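Local structure of acinetobacter secreted protease CpaA (Acinetobacter nosocomialis M2, 6O38) at residues Ser26-Asn31 against Arg51-Tyr56; Lys330-Ser335 against Asn358-Tyr363. The protein is a secreted zinc metalloprotease, probably exported by the type II secretion pathway, aided by the chaperone CpaB, and carries tandem beta-sandwich domains ahead of its protease domain. One frame throughout, in Å; residues are numbered along the deposited sequence.

Contact 1: Ser26-Asn31 against Arg51-Tyr56; sequences SLANGN and RSSAAY
S26-L27 and R51-S52 run side by side as the parallel ends of strands 22-27 and 47-52, and the two chains keep nearly the same heading, 10° apart, as they leave the sheet. L27 works with both its backbone groups: its N gives a hydrogen bond to R51 O at 2.9 Å, and its O takes one from S53 N at 2.8 Å, the second almost straight at the hydrogen (174°). S53 OG, turned back between its own backbone N and carbonyl carbon (chi1 64°), adds a weak bond to that same oxygen at 3.4 Å, so L27 O is gripped twice by one residue. On one face of the sheet L27 and S52, both buried, lie together; S52 CB lies 4.1 Å from both L27 CB and L27 CD1, and the leucine continues onto P7 and V33. On the other face S26 sits beside R51, whose extended chain leads off to a salt bridge with E24.

Beyond the strands the contact passes to loops. A54 CB packs against the carbonyl of A28, 3.3 Å from A28 O, and also touches W32. N29 reaches across with its amide oxygen: OD1 accepts a hydrogen bond from A55 N at 2.6 Å, with the donor close to the amide plane. A55 CB lies against that oxygen as well, 3.5 Å from N29 OD1. The turn behind it is drawn together by A28 N bonding to N31 O at 2.6 Å. The contact thus joins the C-terminal ends of two adjacent parallel strands in the first StcE-type beta-sandwich domain, and the loops leaving them, with N29 bridging to A55.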
# COMPACT_ATOMS: atom_id res chain seq x y z
N SER A 26 21.04 -8.84 -26.25
CA SER A 26 22.14 -8.93 -25.31
C SER A 26 22.41 -7.59 -24.64
O SER A 26 22.37 -6.54 -25.29
CB SER A 26 23.42 -9.42 -26.02
OG SER A 26 23.24 -10.72 -26.55
N LEU A 27 22.68 -7.64 -23.34
CA LEU A 27 23.01 -6.47 -22.55
C LEU A 27 24.45 -6.60 -22.04
O LEU A 27 24.84 -7.67 -21.56
CB LEU A 27 22.05 -6.30 -21.37
CG LEU A 27 20.58 -6.01 -21.70
CD1 LEU A 27 19.68 -6.48 -20.57
CD2 LEU A 27 20.38 -4.53 -21.96
N ALA A 28 25.22 -5.52 -22.15
CA ALA A 28 26.61 -5.50 -21.72
C ALA A 28 26.86 -4.22 -20.94
O ALA A 28 25.97 -3.37 -20.79
CB ALA A 28 27.57 -5.64 -22.90
N ASN A 29 28.09 -4.06 -20.45
CA ASN A 29 28.43 -2.87 -19.67
C ASN A 29 28.39 -1.62 -20.53
O ASN A 29 27.86 -0.58 -20.11
CB ASN A 29 29.80 -3.04 -19.02
CG ASN A 29 29.73 -3.82 -17.72
OD1 ASN A 29 28.72 -3.80 -17.02
ND2 ASN A 29 30.82 -4.52 -17.39
N GLY A 30 28.95 -1.68 -21.74
CA GLY A 30 28.88 -0.57 -22.67
C GLY A 30 27.64 -0.55 -23.53
O GLY A 30 27.47 0.37 -24.34
N ASN A 31 26.76 -1.55 -23.39
CA ASN A 31 25.56 -1.68 -24.21
C ASN A 31 24.45 -2.15 -23.27
O ASN A 31 24.25 -3.35 -23.08
CB ASN A 31 25.78 -2.65 -25.36
CG ASN A 31 24.89 -2.38 -26.54
OD1 ASN A 31 23.80 -1.81 -26.40
ND2 ASN A 31 25.34 -2.77 -27.73
N ARG A 51 19.91 -12.01 -22.84
CA ARG A 51 21.12 -12.28 -22.08
C ARG A 51 21.67 -10.98 -21.51
O ARG A 51 21.43 -9.90 -22.07
CB ARG A 51 22.20 -12.95 -22.95
CG ARG A 51 21.85 -14.36 -23.41
CD ARG A 51 22.99 -14.95 -24.22
NE ARG A 51 22.70 -16.32 -24.65
CZ ARG A 51 23.53 -17.05 -25.39
NH1 ARG A 51 23.20 -18.29 -25.74
NH2 ARG A 51 24.70 -16.55 -25.78
N SER A 52 22.40 -11.08 -20.41
CA SER A 52 22.95 -9.90 -19.76
C SER A 52 24.29 -10.24 -19.12
O SER A 52 24.39 -11.21 -18.36
CB SER A 52 21.99 -9.35 -18.70
OG SER A 52 22.57 -8.26 -18.01
N SER A 53 25.30 -9.43 -19.42
CA SER A 53 26.59 -9.49 -18.74
C SER A 53 26.94 -8.15 -18.11
O SER A 53 28.09 -7.96 -17.69
CB SER A 53 27.69 -9.92 -19.71
OG SER A 53 27.88 -8.97 -20.74
N ALA A 54 25.99 -7.23 -18.02
CA ALA A 54 26.25 -5.90 -17.49
C ALA A 54 26.25 -5.91 -15.97
O ALA A 54 25.58 -6.72 -15.33
CB ALA A 54 25.20 -4.91 -18.00
N ALA A 55 27.02 -4.98 -15.40
CA ALA A 55 27.06 -4.85 -13.94
C ALA A 55 25.74 -4.32 -13.40
O ALA A 55 25.36 -4.66 -12.27
CB ALA A 55 28.21 -3.94 -13.53
N TYR A 56 25.03 -3.50 -14.17
CA TYR A 56 23.75 -2.95 -13.75
C TYR A 56 22.63 -3.93 -14.07
O TYR A 56 22.64 -4.58 -15.12
CB TYR A 56 23.48 -1.61 -14.43
CG TYR A 56 24.35 -0.48 -13.93
CD1 TYR A 56 25.07 -0.59 -12.75
CD2 TYR A 56 24.45 0.71 -14.64
CE1 TYR A 56 25.87 0.44 -12.29
CE2 TYR A 56 25.25 1.75 -14.19
CZ TYR A 56 25.95 1.61 -13.02
OH TYR A 56 26.74 2.64 -12.57

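Contact 2: Lys330-Ser335 against Asn358-Tyr363; sequences KVVIVS and NRRFIY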
# COMPACT_ATOMS: atom_id res chain seq x y z
N LYS A 330 -17.45 0.31 12.37
CA LYS A 330 -16.82 1.62 12.47
C LYS A 330 -17.49 2.59 11.51
O LYS A 330 -17.88 2.22 10.40
CB LYS A 330 -15.32 1.53 12.15
CG LYS A 330 -14.52 0.75 13.17
CD LYS A 330 -13.03 0.81 12.86
CE LYS A 330 -12.22 0.06 13.91
NZ LYS A 330 -10.81 0.51 13.94
N VAL A 331 -17.61 3.84 11.96
CA VAL A 331 -18.10 4.94 11.13
C VAL A 331 -17.06 6.04 11.16
O VAL A 331 -16.68 6.53 12.23
CB VAL A 331 -19.46 5.46 11.61
CG1 VAL A 331 -19.85 6.72 10.85
CG2 VAL A 331 -20.53 4.39 11.44
N VAL A 332 -16.59 6.44 9.98
CA VAL A 332 -15.64 7.54 9.83
C VAL A 332 -16.37 8.68 9.12
O VAL A 332 -16.99 8.48 8.08
CB VAL A 332 -14.39 7.12 9.04
CG1 VAL A 332 -13.45 8.30 8.86
CG2 VAL A 332 -13.69 5.97 9.75
N ILE A 333 -16.30 9.87 9.70
CA ILE A 333 -16.97 11.05 9.15
C ILE A 333 -15.92 12.12 8.91
O ILE A 333 -15.15 12.47 9.81
CB ILE A 333 -18.08 11.56 10.09
CG1 ILE A 333 -19.09 10.44 10.36
CG2 ILE A 333 -18.77 12.76 9.49
CD1 ILE A 333 -20.18 10.82 11.33
N VAL A 334 -15.90 12.64 7.68
CA VAL A 334 -15.02 13.75 7.31
C VAL A 334 -15.90 14.91 6.89
O VAL A 334 -17.00 14.73 6.35
CB VAL A 334 -14.03 13.36 6.19
CG1 VAL A 334 -13.56 11.92 6.36
CG2 VAL A 334 -14.63 13.57 4.81
N SER A 335 -15.44 16.12 7.18
CA SER A 335 -16.22 17.33 6.93
C SER A 335 -15.34 18.36 6.23
O SER A 335 -14.29 18.74 6.75
CB SER A 335 -16.78 17.91 8.24
OG SER A 335 -17.50 19.10 7.99
N ASN A 358 -11.60 14.92 10.93
CA ASN A 358 -11.90 13.51 10.73
C ASN A 358 -12.32 12.91 12.06
O ASN A 358 -11.66 13.14 13.08
CB ASN A 358 -10.69 12.76 10.17
CG ASN A 358 -10.41 13.09 8.72
OD1 ASN A 358 -10.76 12.34 7.82
ND2 ASN A 358 -9.76 14.23 8.49
N ARG A 359 -13.42 12.16 12.05
CA ARG A 359 -13.95 11.60 13.29
C ARG A 359 -14.37 10.16 13.05
O ARG A 359 -15.10 9.87 12.10
CB ARG A 359 -15.14 12.41 13.81
CG ARG A 359 -14.79 13.81 14.26
CD ARG A 359 -14.30 13.81 15.69
NE ARG A 359 -15.35 13.42 16.63
CZ ARG A 359 -16.13 14.28 17.28
NH1 ARG A 359 -15.99 15.58 17.09
NH2 ARG A 359 -17.04 13.83 18.12
N ARG A 360 -13.90 9.26 13.91
CA ARG A 360 -14.23 7.85 13.83
C ARG A 360 -14.99 7.42 15.08
O ARG A 360 -14.65 7.83 16.19
CB ARG A 360 -12.98 6.98 13.65
CG ARG A 360 -13.28 5.49 13.49
CD ARG A 360 -12.07 4.69 13.05
NE ARG A 360 -11.09 4.52 14.12
CZ ARG A 360 -9.95 5.19 14.20
NH1 ARG A 360 -9.64 6.08 13.27
NH2 ARG A 360 -9.12 4.97 15.22
N PHE A 361 -16.01 6.59 14.88
CA PHE A 361 -16.79 6.03 15.97
C PHE A 361 -16.84 4.52 15.80
O PHE A 361 -16.83 4.00 14.68
CB PHE A 361 -18.22 6.60 15.99
CG PHE A 361 -18.27 8.11 16.05
CD1 PHE A 361 -18.26 8.86 14.89
CD2 PHE A 361 -18.32 8.76 17.27
CE1 PHE A 361 -18.30 10.25 14.95
CE2 PHE A 361 -18.37 10.14 17.33
CZ PHE A 361 -18.36 10.89 16.17
N ILE A 362 -16.87 3.81 16.93
CA ILE A 362 -16.89 2.36 16.93
C ILE A 362 -18.05 1.89 17.80
O ILE A 362 -18.36 2.50 18.83
CB ILE A 362 -15.54 1.77 17.43
CG1 ILE A 362 -15.52 0.25 17.24
CG2 ILE A 362 -15.27 2.15 18.88
CD1 ILE A 362 -14.17 -0.38 17.52
N TYR A 363 -18.70 0.81 17.37
CA TYR A 363 -19.87 0.28 18.06
C TYR A 363 -19.44 -0.74 19.11
O TYR A 363 -18.59 -1.59 18.85
CB TYR A 363 -20.83 -0.35 17.07
CG TYR A 363 -22.21 -0.63 17.62
CD1 TYR A 363 -23.11 0.41 17.84
CD2 TYR A 363 -22.62 -1.92 17.92
CE1 TYR A 363 -24.37 0.17 18.34
CE2 TYR A 363 -23.88 -2.17 18.43
CZ TYR A 363 -24.75 -1.12 18.64
OH TYR A 363 -26.01 -1.36 19.14
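Two neighbouring antiparallel strands of the last of the four StcE-type beta-sandwich domains, 330-335 and 358-364, meet here, with axes 4.6 Å apart and directions 164° from each other. Two hydrogen-bonded pairs carry the ladder. V331 and F361 exchange both their bonds, V331 N to F361 O at 2.8 Å and F361 N to V331 O at 2.7 Å; I333 and R359 do the same, I333 N meeting R359 O at 2.7 Å with the donor nearly along the C=O axis.

One face is mixed, with K330, R360 and N358 standing among V332, V334 and I362. R360 starts with CG anti to its backbone N (chi1 -178°), which brings CG to 3.8 Å from V332 CG2. K330 lies alongside R360 and points the same way, its CD 4.0 Å from R360 CD. Their like charges also come close, but each has its own partner, probably offsetting the repulsion: R360 makes a salt bridge with D371 and hydrogen bonds to Y417 and A414, while K330 NZ bonds to N413. I362 CD1 also lies alongside the lysine, near K330 CE, and at the far end N358 and V334 lie side by side.

The reverse face is mainly apolar around V331, I333 and F361. I333 CD1 stands 4.1 Å from F361 CE1, and L321 receives both V331 and F361, while I353 covers I333. R359, at one end of this face, turns away from strand 330-335, packs on I353 and hydrogen-bonds through NH2 to T351. A mainly apolar face backed by a mixed one fits a beta-sandwich strand pair.

How the contacts relate
Both contacts join strands of StcE-type beta-sandwich domains, but different ones: contact 1 lies in the first and contact 2 in the fourth, their centres 54 Å apart on opposite sides of the chain's centre. Contact 1 sits further out, 34 Å from that centre against 21 Å, and is a short parallel ladder whose second half is loop, largely exposed apart from the buried A54, held by an asparagine side chain. Contact 2 is strand throughout and antiparallel; none of its touching residues is exposed. Its chemistry divides by face, mainly apolar on one, mixed on the other, where R360 pairs with D371 of strand 367-381 and, with K330, reaches N413, A414 and Y417 just before and in strand 416-425.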